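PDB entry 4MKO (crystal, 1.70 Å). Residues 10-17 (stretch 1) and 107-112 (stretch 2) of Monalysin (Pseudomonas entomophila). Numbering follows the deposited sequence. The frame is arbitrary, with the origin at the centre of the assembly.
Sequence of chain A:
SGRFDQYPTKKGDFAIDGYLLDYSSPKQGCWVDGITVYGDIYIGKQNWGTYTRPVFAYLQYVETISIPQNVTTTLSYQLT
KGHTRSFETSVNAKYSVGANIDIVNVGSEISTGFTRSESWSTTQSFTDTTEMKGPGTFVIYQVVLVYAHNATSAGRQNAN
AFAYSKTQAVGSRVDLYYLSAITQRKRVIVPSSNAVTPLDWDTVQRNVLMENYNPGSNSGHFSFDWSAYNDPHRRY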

# COMPACT_ATOMS: atom_id res chain seq x y z
N LYS A 10 -8.26 -9.40 4.75
CA LYS A 10 -8.36 -8.90 6.12
C LYS A 10 -9.05 -7.56 6.14
O LYS A 10 -8.84 -6.75 5.25
CB LYS A 10 -6.98 -8.79 6.77
CG LYS A 10 -6.16 -10.09 6.78
CD LYS A 10 -6.79 -11.12 7.71
CE LYS A 10 -6.25 -12.50 7.48
NZ LYS A 10 -6.91 -13.46 8.40
N LYS A 11 -9.88 -7.32 7.17
CA LYS A 11 -10.59 -6.05 7.31
C LYS A 11 -10.13 -5.35 8.60
O LYS A 11 -10.44 -5.83 9.69
CB LYS A 11 -12.11 -6.29 7.32
CG LYS A 11 -12.95 -5.02 7.46
CD LYS A 11 -14.43 -5.39 7.36
CE LYS A 11 -15.34 -4.20 7.49
NZ LYS A 11 -16.77 -4.60 7.44
N GLY A 12 -9.41 -4.25 8.45
CA GLY A 12 -8.95 -3.42 9.56
C GLY A 12 -7.66 -3.87 10.21
O GLY A 12 -7.20 -5.00 9.99
N ASP A 13 -7.08 -2.98 11.02
CA ASP A 13 -5.81 -3.21 11.71
C ASP A 13 -5.83 -4.39 12.67
O ASP A 13 -4.80 -5.07 12.77
CB ASP A 13 -5.34 -1.94 12.43
CG ASP A 13 -4.67 -0.88 11.56
OD1 ASP A 13 -4.18 -1.23 10.46
OD2 ASP A 13 -4.60 0.29 12.00
N PHE A 14 -6.95 -4.64 13.38
CA PHE A 14 -6.97 -5.81 14.28
C PHE A 14 -6.78 -7.10 13.47
O PHE A 14 -5.98 -7.95 13.87
CB PHE A 14 -8.25 -5.88 15.13
CG PHE A 14 -8.21 -4.91 16.29
CD1 PHE A 14 -7.41 -5.15 17.40
CD2 PHE A 14 -9.02 -3.77 16.29
CE1 PHE A 14 -7.37 -4.24 18.47
CE2 PHE A 14 -8.98 -2.87 17.36
CZ PHE A 14 -8.17 -3.13 18.45
N ALA A 15 -7.45 -7.20 12.29
CA ALA A 15 -7.33 -8.37 11.40
C ALA A 15 -5.94 -8.49 10.77
O ALA A 15 -5.39 -9.60 10.73
CB ALA A 15 -8.43 -8.37 10.34
N ILE A 16 -5.32 -7.37 10.33
CA ILE A 16 -3.95 -7.39 9.78
C ILE A 16 -2.96 -7.84 10.87
O ILE A 16 -2.04 -8.61 10.60
CB ILE A 16 -3.55 -6.06 9.09
CG1 ILE A 16 -4.48 -5.77 7.89
CG2 ILE A 16 -2.04 -6.03 8.70
CD1 ILE A 16 -4.55 -4.31 7.43
N ASP A 17 -3.16 -7.35 12.11
CA ASP A 17 -2.33 -7.77 13.25
C ASP A 17 -2.51 -9.26 13.49
O ASP A 17 -1.52 -9.93 13.75
CB ASP A 17 -2.74 -7.01 14.51
CG ASP A 17 -2.00 -5.72 14.70
OD1 ASP A 17 -0.98 -5.51 14.02
OD2 ASP A 17 -2.40 -4.94 15.59
N GLY A 107 -12.40 4.97 7.72
CA GLY A 107 -13.57 4.19 7.36
C GLY A 107 -13.28 2.71 7.20
O GLY A 107 -14.19 1.89 7.33
N SER A 108 -12.01 2.35 6.92
CA SER A 108 -11.56 0.96 6.73
C SER A 108 -10.94 0.39 8.01
O SER A 108 -10.41 -0.73 7.99
CB SER A 108 -10.54 0.88 5.60
OG SER A 108 -11.11 1.32 4.38
N GLU A 109 -10.99 1.16 9.12
CA GLU A 109 -10.46 0.75 10.44
C GLU A 109 -8.94 0.52 10.40
O GLU A 109 -8.40 -0.38 11.05
CB GLU A 109 -11.23 -0.47 11.01
CG GLU A 109 -12.70 -0.18 11.26
CD GLU A 109 -13.60 -1.41 11.37
OE1 GLU A 109 -13.21 -2.38 12.05
OE2 GLU A 109 -14.70 -1.38 10.78
N ILE A 110 -8.26 1.35 9.61
CA ILE A 110 -6.81 1.33 9.48
C ILE A 110 -6.30 2.68 9.94
O ILE A 110 -6.91 3.70 9.65
CB ILE A 110 -6.40 1.02 8.01
CG1 ILE A 110 -6.73 -0.43 7.65
CG2 ILE A 110 -4.91 1.37 7.72
CD1 ILE A 110 -6.80 -0.69 6.15
N SER A 111 -5.17 2.68 10.64
CA SER A 111 -4.49 3.91 11.07
C SER A 111 -3.05 3.80 10.59
O SER A 111 -2.42 2.76 10.79
CB SER A 111 -4.54 4.05 12.60
OG SER A 111 -3.75 5.16 13.00
N THR A 112 -2.50 4.87 9.97
CA THR A 112 -1.12 4.84 9.50
C THR A 112 -0.12 4.90 10.65
O THR A 112 0.97 4.36 10.52
CB THR A 112 -0.81 6.00 8.53
OG1 THR A 112 -0.84 7.22 9.27
CG2 THR A 112 -1.81 6.08 7.36
O HOH W 1 -9.56 -2.67 6.21
O HOH W 2 -8.76 -1.74 13.65

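Two direct hydrogen bonds join the stretches, and Asp13 takes part in both. Its backbone N donates to Glu109 O at 2.9 Å, with a nearly straight N-H...O angle of 167°. Its carboxylate reaches along the other stretch, where Ser111 N donates to Asp13 OD2 at 2.8 Å and 152°. Asp13 thus holds the backbone on both sides of Ile110. The CA-to-CB bond of Asp13 points sideways, but the m rotamer brings the carboxylate nearer. Asp13 OD1 is satisfied elsewhere in the structure.

Two waters extend the polar contact. Water 1 accepts from Gly12 N at 2.7 Å and donates to Ser108 O at 2.8 Å. Water 2 donates to Glu109 O at 3.0 Å and accepts a weak bond from Phe14 N at 3.4 Å. Glu109 O therefore receives both Asp13 N and a water.

The backbones come closest, CA to CA, at Gly12 and Glu109, where Gly12 CA lies 4.5 Å from Glu109 CA. Gly12 CA also makes a CA-H...O contact with Ser108 O at 3.4 Å. An ideal CB on Gly12 would sit a tight 3.2 Å from Glu109 CB. The positive phi of 85° also favours glycine.

Apolar contact is slight. Ile16 CD1 meets Ile110 CD1 at 4.5 Å, and Gly12 CA lies 4.2 Å from Ile110 CG1.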